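Local coordinates for protein beta sliding clamp (Caulobacter crescentus, PDB 5WCE) that probably tethers DNA polymerases and other proteins to DNA as a ring-shaped head-to-tail homodimer, making replication processive, at residues S38-S43 / A76-L81; L271-F276 / G342-P347; F328-N333 / L374-V379. All blocks are in the same frame, centred on the assembly; numbering follows the deposited sequence. Where two conformers were deposited one is given.

Interaction 1 lies in the N-terminal domain, and interactions 2 and 3 lie in the C-terminal domain, on the opposite side of the chain's centre. The centres of interactions 1 and 2 are 45 Å apart, and those of interactions 1 and 3 are 49 Å apart. Interaction 1 closes along the chain before the other two open. Interactions 2 and 3 alternate their segments, and their centres are 19 Å apart. Helix 334-343 connects them: it follows strand 328-333 of interaction 3 and leads into residues 342-347 of interaction 2. All three interactions include a strand that runs straight into a helix, in keeping with the related domains that build the ring.

Interaction 1: S38-S43 / A76-L81; sequences SNILLS and APAHTL
The carbonyl oxygen of Ser38 is gripped twice. Ala78 N donates to Ser38 O at 2.9 Å, in the plane of that carbonyl. A water donates to the same Ser38 O, 2.7 Å away, and accepts from His79 N. Both N-H groups belong to the first turn of helix 78-87, with Pro77 at the N-cap. The helix start would probably polarise the Ser38 carbonyl further.

The two strands pair antiparallel just beyond. Ile40 N donates to Ala76 O at 2.7 Å, and the bond is nearly straight (166°). Ala76 N returns the bond to Ile40 O at 3.0 Å. Asn39 and Pro77 form the adjacent non-hydrogen-bonded pair, and their side chains diverge. The Asn39 amide lies over the Ala76-Pro77 peptide because CG stands beside the backbone N (chi1 -74°). Its OD1 is 3.2 Å from Pro77 CA, while its ND2 bonds to Thr75 OG1.

Ile40 and Ala76 put their side chains on one face of the sheet. Ile40 CG1 presses on Ala78 CB at 3.5 Å, tighter than usual for two carbons. Ile40 CD1 follows alongside the same methyl. Leu42 CD1 and Leu81 CD2 meet tip to tip at 4.2 Å.

Helix 14-25 packs against this apolar side, with Leu21 touching both Ile40 and Leu81. Strand 105-109 of the other sheet of the domain meets Ala76 and Leu81. Strand 39-45 lies between strands 48-54 and 72-77, and strand 72-77 continues directly into helix 78-87.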
ATOM      1  N   SER A  38     -17.055 -17.501  -7.065  1.00 24.52           N
ATOM      2  CA  SER A  38     -16.516 -16.284  -7.655  1.00 24.39           C
ATOM      3  C   SER A  38     -17.605 -15.456  -8.330  1.00 23.48           C
ATOM      4  O   SER A  38     -17.304 -14.353  -8.763  1.00 23.63           O
ATOM      5  CB  SER A  38     -15.433 -16.638  -8.725  1.00 26.18           C
ATOM      6  OG  SER A  38     -14.268 -16.985  -7.999  1.00 28.31           O
ATOM      7  N   ASN A  39     -18.832 -15.973  -8.426  1.00 21.29           N
ATOM      8  CA  ASN A  39     -19.888 -15.300  -9.157  1.00 19.85           C
ATOM      9  C   ASN A  39     -20.856 -14.504  -8.315  1.00 19.26           C
ATOM     10  O   ASN A  39     -21.017 -14.742  -7.071  1.00 17.74           O
ATOM     11  CB  ASN A  39     -20.655 -16.290 -10.046  1.00 19.87           C
ATOM     12  CG  ASN A  39     -19.849 -16.709 -11.270  1.00 19.98           C
ATOM     13  OD1 ASN A  39     -18.676 -16.405 -11.363  1.00 19.47           O
ATOM     14  ND2 ASN A  39     -20.487 -17.422 -12.212  1.00 19.85           N
ATOM     15  N   ILE A  40     -21.508 -13.552  -8.990  1.00 19.23           N
ATOM     16  CA  ILE A  40     -22.659 -12.846  -8.441  1.00 19.77           C
ATOM     17  C   ILE A  40     -23.915 -13.453  -9.039  1.00 19.68           C
ATOM     18  O   ILE A  40     -23.983 -13.696 -10.237  1.00 19.18           O
ATOM     19  CB  ILE A  40     -22.603 -11.314  -8.698  1.00 21.12           C
ATOM     20  CG1 ILE A  40     -21.560 -10.668  -7.814  1.00 22.13           C
ATOM     21  CG2 ILE A  40     -23.942 -10.617  -8.416  1.00 21.47           C
ATOM     22  CD1 ILE A  40     -21.129  -9.246  -8.217  1.00 23.08           C
ATOM     23  N   LEU A  41     -24.900 -13.721  -8.198  1.00 18.72           N
ATOM     24  CA  LEU A  41     -26.267 -14.044  -8.627  1.00 19.77           C
ATOM     25  C   LEU A  41     -27.010 -12.746  -8.960  1.00 19.36           C
ATOM     26  O   LEU A  41     -27.202 -11.867  -8.088  1.00 19.00           O
ATOM     27  CB  LEU A  41     -27.006 -14.781  -7.507  1.00 21.03           C
ATOM     28  CG  LEU A  41     -28.497 -15.085  -7.789  1.00 22.22           C
ATOM     29  CD1 LEU A  41     -28.652 -16.044  -8.957  1.00 23.27           C
ATOM     30  CD2 LEU A  41     -29.117 -15.611  -6.508  1.00 23.20           C
ATOM     31  N   LEU A  42     -27.400 -12.603 -10.238  1.00 20.40           N
ATOM     32  CA  LEU A  42     -28.121 -11.460 -10.763  1.00 21.14           C
ATOM     33  C   LEU A  42     -29.578 -11.926 -10.919  1.00 22.04           C
ATOM     34  O   LEU A  42     -29.837 -12.929 -11.564  1.00 21.22           O
ATOM     35  CB  LEU A  42     -27.548 -11.014 -12.099  1.00 22.21           C
ATOM     36  CG  LEU A  42     -26.104 -10.509 -12.068  1.00 23.31           C
ATOM     37  CD1 LEU A  42     -25.648 -10.259 -13.507  1.00 24.59           C
ATOM     38  CD2 LEU A  42     -25.972  -9.221 -11.294  1.00 23.44           C
ATOM     39  N   SER A  43     -30.501 -11.216 -10.297  1.00 22.29           N
ATOM     40  CA  SER A  43     -31.882 -11.615 -10.371  1.00 24.79           C
ATOM     41  C   SER A  43     -32.730 -10.393 -10.761  1.00 24.26           C
ATOM     42  O   SER A  43     -32.861  -9.441  -9.983  1.00 23.28           O
ATOM     43  CB  SER A  43     -32.267 -12.251  -9.027  1.00 26.09           C
ATOM     44  OG  SER A  43     -33.656 -12.550  -9.045  1.00 31.84           O
ATOM     45  N   ALA A  76     -22.681 -14.610 -12.760  1.00 21.92           N
ATOM     46  CA  ALA A  76     -21.570 -14.138 -13.584  1.00 22.59           C
ATOM     47  C   ALA A  76     -20.401 -13.690 -12.702  1.00 21.79           C
ATOM     48  O   ALA A  76     -20.632 -13.318 -11.536  1.00 20.66           O
ATOM     49  CB  ALA A  76     -22.080 -12.988 -14.467  1.00 22.93           C
ATOM     50  N   PRO A  77     -19.158 -13.724 -13.237  1.00 21.90           N
ATOM     51  CA  PRO A  77     -17.976 -13.446 -12.429  1.00 21.89           C
ATOM     52  C   PRO A  77     -17.998 -12.051 -11.777  1.00 21.30           C
ATOM     53  O   PRO A  77     -18.186 -11.036 -12.431  1.00 20.42           O
ATOM     54  CB  PRO A  77     -16.791 -13.635 -13.400  1.00 23.18           C
ATOM     55  CG  PRO A  77     -17.345 -14.366 -14.544  1.00 23.89           C
ATOM     56  CD  PRO A  77     -18.799 -14.087 -14.622  1.00 23.15           C
ATOM     57  N   ALA A  78     -17.786 -12.035 -10.482  1.00 21.37           N
ATOM     58  CA  ALA A  78     -18.059 -10.843  -9.693  1.00 21.26           C
ATOM     59  C   ALA A  78     -17.047  -9.709  -9.888  1.00 21.34           C
ATOM     60  O   ALA A  78     -17.427  -8.595 -10.255  1.00 20.70           O
ATOM     61  CB  ALA A  78     -18.143 -11.202  -8.236  1.00 21.01           C
ATOM     62  N   HIS A  79     -15.779  -9.989  -9.631  1.00 22.92           N
ATOM     63  CA  HIS A  79     -14.726  -8.962  -9.770  0.50 23.58           C
ATOM     64  C   HIS A  79     -14.638  -8.479 -11.230  1.00 23.48           C
ATOM     65  O   HIS A  79     -14.509  -7.281 -11.494  1.00 23.69           O
ATOM     66  CB  HIS A  79     -13.351  -9.480  -9.282  0.50 25.11           C
ATOM     67  CG  HIS A  79     -13.285  -9.843  -7.809  0.50 24.66           C
ATOM     68  ND1 HIS A  79     -13.755  -9.029  -6.796  0.50 24.62           N
ATOM     69  CD2 HIS A  79     -12.721 -10.913  -7.179  0.50 25.44           C
ATOM     70  CE1 HIS A  79     -13.548  -9.604  -5.620  0.50 23.85           C
ATOM     71  NE2 HIS A  79     -12.917 -10.747  -5.821  0.50 24.81           N
ATOM     72  N   THR A  80     -14.729  -9.396 -12.169  1.00 23.04           N
ATOM     73  CA  THR A  80     -14.664  -9.023 -13.582  1.00 23.56           C
ATOM     74  C   THR A  80     -15.828  -8.114 -13.996  1.00 23.03           C
ATOM     75  O   THR A  80     -15.631  -7.069 -14.676  1.00 22.72           O
ATOM     76  CB  THR A  80     -14.627 -10.270 -14.464  1.00 24.29           C
ATOM     77  OG1 THR A  80     -13.439 -11.018 -14.141  1.00 24.89           O
ATOM     78  CG2 THR A  80     -14.661  -9.926 -15.955  1.00 24.99           C
ATOM     79  N   LEU A  81     -17.035  -8.490 -13.599  1.00 22.71           N
ATOM     80  CA  LEU A  81     -18.156  -7.611 -13.828  1.00 23.50           C
ATOM     81  C   LEU A  81     -17.965  -6.234 -13.199  1.00 23.10           C
ATOM     82  O   LEU A  81     -18.178  -5.221 -13.874  1.00 22.38           O
ATOM     83  CB  LEU A  81     -19.456  -8.225 -13.332  1.00 24.62           C
ATOM     84  CG  LEU A  81     -20.744  -7.516 -13.740  1.00 25.71           C
ATOM     85  CD1 LEU A  81     -20.845  -7.245 -15.213  1.00 26.51           C
ATOM     86  CD2 LEU A  81     -21.966  -8.324 -13.330  1.00 26.19           C
TER
HETATM   87  O   HOH W   1     -15.031 -12.859  -8.919  1.00 20.79           O

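Interaction 2: L271-F276 / G342-P347; sequences LDNDLF and GQIAGP
Asn273 reaches from the start of helix 273-284 toward Ile344 and Pro347. Its CB lies 3.5 Å from Pro347 O. CG is anti to the backbone N (chi1 -176°), which carries the amide across the branched side chain of Ile344. CG meets Ile344 CB and CG2. At the tip, OD1 comes 3.9 Å from Ile344 CG1. This oxygen is buried and has no polar partner in the model. ND2 packs 3.6 Å from Ile344 CB and donates to Cys341 O of helix 334-343. It also donates to a water at 2.8 Å, and that water donates to Gly346 O.

The backbone of Asn273 takes part too: its N donates to Pro347 O at 2.9 Å, at a fairly straight 162°. The site is a strand-to-helix junction of the C-terminal domain. Asp272, the last residue of strand 267-272, is the N-cap. Its OD1 accepts from Leu275 N at 3.1 Å, the N-H coming from above the carboxylate plane. A second water links Asp272 OD1, Asp274 N and Pro347 O. An alanine in place of Asn273 would probably leave Cys341 O and the first water without their N-H donor and open a gap beside Ile344. Residues 344-347 lead into strand 348-353, where Ala349 touches Leu271, Asn273 and Ile344.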
ATOM      1  N   LEU A 271      -2.107   9.012  33.354  1.00 19.89           N
ATOM      2  CA  LEU A 271      -1.053   9.602  32.570  1.00 20.38           C
ATOM      3  C   LEU A 271      -1.593  10.346  31.336  1.00 20.83           C
ATOM      4  O   LEU A 271      -2.770  10.171  30.908  1.00 19.59           O
ATOM      5  CB  LEU A 271      -0.024   8.535  32.226  1.00 19.89           C
ATOM      6  CG  LEU A 271      -0.460   7.254  31.472  1.00 18.42           C
ATOM      7  CD1 LEU A 271      -0.889   7.552  30.015  1.00 18.65           C
ATOM      8  CD2 LEU A 271       0.645   6.218  31.460  1.00 18.90           C
ATOM      9  N   ASP A 272      -0.708  11.153  30.771  1.00 21.64           N
ATOM     10  CA  ASP A 272      -0.926  11.825  29.492  1.00 23.30           C
ATOM     11  C   ASP A 272      -0.761  10.795  28.380  1.00 23.19           C
ATOM     12  O   ASP A 272       0.355  10.359  28.067  1.00 22.25           O
ATOM     13  CB  ASP A 272       0.069  12.990  29.345  1.00 24.58           C
ATOM     14  CG  ASP A 272      -0.085  13.747  28.068  1.00 25.39           C
ATOM     15  OD1 ASP A 272      -0.389  13.225  27.019  1.00 24.51           O
ATOM     16  OD2 ASP A 272       0.221  14.934  28.087  1.00 30.25           O
ATOM     17  N   ASN A 273      -1.884  10.409  27.774  1.00 23.88           N
ATOM     18  CA  ASN A 273      -1.936   9.286  26.850  1.00 24.04           C
ATOM     19  C   ASN A 273      -1.121   9.534  25.606  1.00 25.77           C
ATOM     20  O   ASN A 273      -0.430   8.629  25.119  1.00 24.65           O
ATOM     21  CB  ASN A 273      -3.374   8.989  26.463  1.00 24.45           C
ATOM     22  CG  ASN A 273      -3.514   7.778  25.571  1.00 23.60           C
ATOM     23  OD1 ASN A 273      -3.272   6.655  26.025  1.00 24.77           O
ATOM     24  ND2 ASN A 273      -3.951   7.984  24.300  1.00 23.84           N
ATOM     25  N   ASP A 274      -1.228  10.736  25.047  1.00 28.35           N
ATOM     26  CA  ASP A 274      -0.457  11.052  23.834  1.00 30.08           C
ATOM     27  C   ASP A 274       1.049  11.032  24.122  1.00 27.90           C
ATOM     28  O   ASP A 274       1.786  10.418  23.377  1.00 27.05           O
ATOM     29  CB  ASP A 274      -0.851  12.399  23.244  1.00 33.70           C
ATOM     30  CG  ASP A 274      -0.156  12.652  21.880  1.00 36.95           C
ATOM     31  OD1 ASP A 274      -0.274  11.813  20.962  1.00 40.90           O
ATOM     32  OD2 ASP A 274       0.550  13.645  21.764  1.00 40.59           O
ATOM     33  N   LEU A 275       1.496  11.662  25.194  1.00 27.80           N
ATOM     34  CA  LEU A 275       2.923  11.685  25.504  1.00 28.47           C
ATOM     35  C   LEU A 275       3.417  10.247  25.762  1.00 26.16           C
ATOM     36  O   LEU A 275       4.454   9.827  25.262  1.00 25.20           O
ATOM     37  CB  LEU A 275       3.246  12.595  26.665  1.00 30.88           C
ATOM     38  CG  LEU A 275       4.694  12.465  27.171  1.00 34.72           C
ATOM     39  CD1 LEU A 275       5.725  12.775  26.059  1.00 36.21           C
ATOM     40  CD2 LEU A 275       4.902  13.297  28.417  1.00 36.74           C
ATOM     41  N   PHE A 276       2.629   9.468  26.485  1.00 24.24           N
ATOM     42  CA  PHE A 276       3.038   8.108  26.830  1.00 23.18           C
ATOM     43  C   PHE A 276       3.132   7.232  25.589  1.00 23.03           C
ATOM     44  O   PHE A 276       4.102   6.529  25.412  1.00 21.26           O
ATOM     45  CB  PHE A 276       2.076   7.501  27.882  1.00 22.82           C
ATOM     46  CG  PHE A 276       2.416   6.100  28.279  1.00 21.60           C
ATOM     47  CD1 PHE A 276       3.467   5.850  29.132  1.00 22.25           C
ATOM     48  CD2 PHE A 276       1.633   5.041  27.859  1.00 21.42           C
ATOM     49  CE1 PHE A 276       3.755   4.550  29.533  1.00 20.94           C
ATOM     50  CE2 PHE A 276       1.885   3.758  28.296  1.00 20.62           C
ATOM     51  CZ  PHE A 276       2.985   3.512  29.106  1.00 21.09           C
ATOM     52  N   GLY A 342      -4.228   3.955  21.382  1.00 19.51           N
ATOM     53  CA  GLY A 342      -4.938   4.370  20.139  1.00 21.27           C
ATOM     54  C   GLY A 342      -6.449   4.460  20.238  1.00 22.85           C
ATOM     55  O   GLY A 342      -7.063   5.098  19.418  1.00 23.77           O
ATOM     56  N   GLN A 343      -7.059   3.811  21.228  1.00 22.38           N
ATOM     57  CA  GLN A 343      -8.507   3.852  21.444  1.00 24.06           C
ATOM     58  C   GLN A 343      -8.946   4.914  22.404  1.00 23.50           C
ATOM     59  O   GLN A 343     -10.096   5.279  22.399  1.00 24.13           O
ATOM     60  CB  GLN A 343      -9.018   2.492  21.941  1.00 24.80           C
ATOM     61  CG  GLN A 343      -8.851   1.391  20.919  1.00 25.25           C
ATOM     62  CD  GLN A 343      -9.646   1.668  19.657  1.00 26.09           C
ATOM     63  OE1 GLN A 343     -10.720   2.289  19.702  1.00 25.76           O
ATOM     64  NE2 GLN A 343      -9.082   1.297  18.524  1.00 26.93           N
ATOM     65  N   ILE A 344      -8.034   5.438  23.194  1.00 22.99           N
ATOM     66  CA  ILE A 344      -8.382   6.373  24.238  1.00 24.12           C
ATOM     67  C   ILE A 344      -8.796   7.686  23.562  1.00 26.39           C
ATOM     68  O   ILE A 344      -8.081   8.191  22.692  1.00 27.30           O
ATOM     69  CB  ILE A 344      -7.163   6.569  25.174  1.00 23.59           C
ATOM     70  CG1 ILE A 344      -6.867   5.254  25.931  1.00 23.51           C
ATOM     71  CG2 ILE A 344      -7.343   7.734  26.111  1.00 24.37           C
ATOM     72  CD1 ILE A 344      -7.958   4.689  26.800  1.00 23.78           C
ATOM     73  N   ALA A 345      -9.950   8.228  23.967  1.00 26.12           N
ATOM     74  CA  ALA A 345     -10.608   9.323  23.220  1.00 27.42           C
ATOM     75  C   ALA A 345     -10.194  10.721  23.687  1.00 28.06           C
ATOM     76  O   ALA A 345     -10.518  11.697  23.021  1.00 28.09           O
ATOM     77  CB  ALA A 345     -12.131   9.165  23.323  1.00 28.04           C
ATOM     78  N   GLY A 346      -9.583  10.840  24.876  1.00 27.00           N
ATOM     79  CA  GLY A 346      -9.203  12.141  25.419  1.00 28.48           C
ATOM     80  C   GLY A 346      -7.746  12.205  25.809  1.00 27.91           C
ATOM     81  O   GLY A 346      -7.007  11.296  25.515  1.00 27.27           O
ATOM     82  N   PRO A 347      -7.363  13.224  26.584  1.00 29.06           N
ATOM     83  CA  PRO A 347      -5.933  13.368  26.847  1.00 28.00           C
ATOM     84  C   PRO A 347      -5.357  12.395  27.885  1.00 26.91           C
ATOM     85  O   PRO A 347      -4.169  12.140  27.829  1.00 25.60           O
ATOM     86  CB  PRO A 347      -5.793  14.818  27.313  1.00 29.77           C
ATOM     87  CG  PRO A 347      -7.138  15.171  27.847  1.00 31.58           C
ATOM     88  CD  PRO A 347      -8.114  14.428  26.961  1.00 31.65           C
TER
HETATM   89  O   HOH W   2      -2.833  13.117  25.893  1.00 34.81           O
HETATM   90  O   HOH W   3      -4.983  10.566  23.717  1.00 35.48           O

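Interaction 3: F328-N333 / L374-V379; sequences FEIGFN and LMPLRV
Strand 328-333 and the C-terminal tail 374-379 run at nearly a right angle, 98° between the directions of their touching parts. Leu377 N donates to Gly331 O at 2.9 Å, approaching from above the carbonyl plane, 44° out of it. Pro376 CA makes a CA-H...O contact with the same oxygen. One water bridges Gly331 N and Leu377 O, and another bridges Asn333 N and Met375 O. Gly331 suits the crossing: a CB there would clash with Leu377 O and Val379 CG1.

Ile330 CG1 meets Pro376 CB at 3.6 Å. Phe332 crosses Leu374 at about a right angle, with its CE1 3.6 Å from Leu374 CB. Met375 O lies at the edge of the Phe332 ring, near its plane, 3.7 Å from CD1. Leu377 CG sits between the backbone N and the carbonyl carbon (chi1 44°), and this folds the side chain back over the strand. Its CD1 rests 3.6 Å from Gly331 C, and its CD2 faces Asn333 N. Beyond, Leu374 packs on Tyr336, Leu337 and Val340 of helix 334-343, which Asn333 caps through OD1.

The chain end thus leaves strand 370-374 and crosses strand 328-333, an outer strand of the other sheet of the C-terminal domain. In relatives from other bacteria, this C-terminal stretch helps line the pocket that receives the binding motifs of polymerases, and the tail here is consistent with that role.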
ATOM      1  N   PHE A 328       6.892  -1.049  41.145  1.00 20.21           N
ATOM      2  CA  PHE A 328       6.884  -2.378  40.591  1.00 19.64           C
ATOM      3  C   PHE A 328       7.343  -2.294  39.145  1.00 19.27           C
ATOM      4  O   PHE A 328       7.392  -1.195  38.604  1.00 18.68           O
ATOM      5  CB  PHE A 328       5.490  -3.015  40.683  1.00 19.79           C
ATOM      6  CG  PHE A 328       4.456  -2.291  39.933  1.00 18.92           C
ATOM      7  CD1 PHE A 328       3.805  -1.223  40.496  1.00 19.34           C
ATOM      8  CD2 PHE A 328       4.096  -2.705  38.664  1.00 19.30           C
ATOM      9  CE1 PHE A 328       2.790  -0.561  39.826  1.00 19.25           C
ATOM     10  CE2 PHE A 328       3.069  -2.054  37.972  1.00 18.78           C
ATOM     11  CZ  PHE A 328       2.450  -0.968  38.516  1.00 19.03           C
ATOM     12  N   GLU A 329       7.622  -3.458  38.553  1.00 19.39           N
ATOM     13  CA  GLU A 329       8.030  -3.581  37.168  1.00 19.83           C
ATOM     14  C   GLU A 329       7.066  -4.557  36.478  1.00 19.23           C
ATOM     15  O   GLU A 329       6.689  -5.567  37.045  1.00 17.78           O
ATOM     16  CB  GLU A 329       9.465  -4.047  37.063  1.00 22.85           C
ATOM     17  CG  GLU A 329      10.482  -3.066  37.686  1.00 25.23           C
ATOM     18  CD  GLU A 329      10.614  -3.237  39.219  1.00 29.36           C
ATOM     19  OE1 GLU A 329      10.869  -4.388  39.682  1.00 33.30           O
ATOM     20  OE2 GLU A 329      10.472  -2.223  39.966  1.00 32.07           O
ATOM     21  N   ILE A 330       6.629  -4.213  35.264  1.00 17.65           N
ATOM     22  CA  ILE A 330       5.699  -5.049  34.516  1.00 16.92           C
ATOM     23  C   ILE A 330       6.044  -4.874  33.040  1.00 16.95           C
ATOM     24  O   ILE A 330       6.490  -3.781  32.629  1.00 16.17           O
ATOM     25  CB  ILE A 330       4.240  -4.639  34.850  1.00 16.89           C
ATOM     26  CG1 ILE A 330       3.218  -5.673  34.375  1.00 17.82           C
ATOM     27  CG2 ILE A 330       3.887  -3.251  34.327  1.00 16.14           C
ATOM     28  CD1 ILE A 330       1.813  -5.385  34.874  1.00 17.95           C
ATOM     29  N   GLY A 331       5.832  -5.937  32.280  1.00 16.31           N
ATOM     30  CA  GLY A 331       6.105  -5.952  30.849  1.00 16.87           C
ATOM     31  C   GLY A 331       4.834  -6.105  30.043  1.00 16.35           C
ATOM     32  O   GLY A 331       3.901  -6.886  30.422  1.00 16.06           O
ATOM     33  N   PHE A 332       4.790  -5.440  28.880  1.00 15.71           N
ATOM     34  CA  PHE A 332       3.706  -5.616  27.921  1.00 15.75           C
ATOM     35  C   PHE A 332       4.261  -5.712  26.490  1.00 16.09           C
ATOM     36  O   PHE A 332       5.352  -5.252  26.211  1.00 15.14           O
ATOM     37  CB  PHE A 332       2.705  -4.476  27.937  1.00 15.26           C
ATOM     38  CG  PHE A 332       1.970  -4.320  29.237  1.00 15.52           C
ATOM     39  CD1 PHE A 332       1.111  -5.329  29.687  1.00 15.92           C
ATOM     40  CD2 PHE A 332       2.078  -3.163  29.963  1.00 15.34           C
ATOM     41  CE1 PHE A 332       0.443  -5.210  30.872  1.00 15.76           C
ATOM     42  CE2 PHE A 332       1.395  -3.025  31.158  1.00 16.22           C
ATOM     43  CZ  PHE A 332       0.591  -4.060  31.619  1.00 15.76           C
ATOM     44  N   ASN A 333       3.521  -6.399  25.635  1.00 16.48           N
ATOM     45  CA  ASN A 333       3.764  -6.324  24.182  1.00 17.10           C
ATOM     46  C   ASN A 333       3.493  -4.874  23.779  1.00 16.78           C
ATOM     47  O   ASN A 333       2.426  -4.303  24.045  1.00 15.82           O
ATOM     48  CB  ASN A 333       2.849  -7.342  23.455  1.00 17.42           C
ATOM     49  CG  ASN A 333       2.998  -7.324  21.936  1.00 18.12           C
ATOM     50  OD1 ASN A 333       2.810  -6.313  21.320  1.00 17.98           O
ATOM     51  ND2 ASN A 333       3.257  -8.471  21.357  1.00 18.88           N
ATOM     52  N   LEU A 374      -4.933  -5.645  29.357  1.00 18.67           N
ATOM     53  CA  LEU A 374      -3.604  -6.070  28.899  1.00 19.44           C
ATOM     54  C   LEU A 374      -3.063  -7.141  29.821  1.00 19.49           C
ATOM     55  O   LEU A 374      -3.177  -7.007  31.043  1.00 18.60           O
ATOM     56  CB  LEU A 374      -2.615  -4.912  28.907  1.00 20.18           C
ATOM     57  CG  LEU A 374      -2.954  -3.790  27.917  1.00 21.00           C
ATOM     58  CD1 LEU A 374      -2.201  -2.506  28.269  1.00 21.67           C
ATOM     59  CD2 LEU A 374      -2.704  -4.256  26.509  1.00 21.83           C
ATOM     60  N   MET A 375      -2.495  -8.177  29.190  1.00 19.94           N
ATOM     61  CA  MET A 375      -1.922  -9.290  29.909  0.60 21.47           C
ATOM     62  C   MET A 375      -0.404  -9.078  29.985  1.00 21.01           C
ATOM     63  O   MET A 375       0.241  -8.817  28.984  1.00 19.31           O
ATOM     64  CB  MET A 375      -2.283 -10.584  29.219  0.60 23.50           C
ATOM     65  CG  MET A 375      -3.811 -10.727  29.031  0.60 25.00           C
ATOM     66  SD  MET A 375      -4.699 -10.664  30.601  0.60 28.31           S
ATOM     67  CE  MET A 375      -4.023 -12.176  31.279  0.60 29.56           C
ATOM     68  N   PRO A 376       0.157  -9.161  31.183  1.00 22.44           N
ATOM     69  CA  PRO A 376       1.586  -8.893  31.264  1.00 21.95           C
ATOM     70  C   PRO A 376       2.430 -10.058  30.840  1.00 22.53           C
ATOM     71  O   PRO A 376       1.963 -11.186  30.712  1.00 21.17           O
ATOM     72  CB  PRO A 376       1.791  -8.553  32.739  1.00 23.48           C
ATOM     73  CG  PRO A 376       0.823  -9.457  33.433  1.00 24.35           C
ATOM     74  CD  PRO A 376      -0.396  -9.466  32.523  1.00 22.99           C
ATOM     75  N   LEU A 377       3.685  -9.766  30.525  1.00 22.96           N
ATOM     76  CA  LEU A 377       4.604 -10.779  30.126  1.00 24.04           C
ATOM     77  C   LEU A 377       5.961 -10.472  30.732  1.00 24.63           C
ATOM     78  O   LEU A 377       6.184  -9.392  31.284  1.00 22.27           O
ATOM     79  CB  LEU A 377       4.653 -10.931  28.619  1.00 25.47           C
ATOM     80  CG  LEU A 377       4.691  -9.633  27.767  1.00 25.73           C
ATOM     81  CD1 LEU A 377       5.942  -8.926  28.072  1.00 27.26           C
ATOM     82  CD2 LEU A 377       4.582  -9.857  26.286  1.00 27.04           C
ATOM     83  N   ARG A 378       6.822 -11.468  30.709  1.00 26.21           N
ATOM     84  CA  ARG A 378       8.219 -11.263  31.115  1.00 29.53           C
ATOM     85  C   ARG A 378       8.940 -10.782  29.842  1.00 30.37           C
ATOM     86  O   ARG A 378       8.793 -11.396  28.780  1.00 31.00           O
ATOM     87  CB  ARG A 378       8.786 -12.576  31.631  1.00 31.27           C
ATOM     88  CG  ARG A 378      10.174 -12.443  32.223  1.00 32.88           C
ATOM     89  CD  ARG A 378      10.853 -13.774  32.357  1.00 34.53           C
ATOM     90  NE  ARG A 378      12.302 -13.628  32.479  1.00 35.31           N
ATOM     91  CZ  ARG A 378      12.944 -13.211  33.578  1.00 34.41           C
ATOM     92  NH1 ARG A 378      12.298 -12.875  34.688  1.00 32.35           N
ATOM     93  NH2 ARG A 378      14.267 -13.143  33.555  1.00 34.95           N
ATOM     94  N   VAL A 379       9.669  -9.677  29.898  1.00 32.83           N
ATOM     95  CA  VAL A 379      10.376  -9.165  28.679  1.00 37.45           C
ATOM     96  C   VAL A 379      11.537 -10.040  28.145  1.00 42.15           C
ATOM     97  O   VAL A 379      11.814 -10.146  26.924  1.00 45.40           O
ATOM     98  CB  VAL A 379      10.922  -7.744  28.907  1.00 39.16           C
ATOM     99  CG1 VAL A 379       9.774  -6.832  29.304  1.00 37.24           C
ATOM    100  CG2 VAL A 379      12.064  -7.747  29.953  1.00 41.62           C
ATOM    101  OXT VAL A 379      12.232 -10.693  28.928  1.00 44.37           O
TER
HETATM  102  O   HOH W   4       5.541  -8.479  33.910  1.00 23.35           O
HETATM  103  O   HOH W   5       1.118  -7.941  26.622  1.00 14.18           O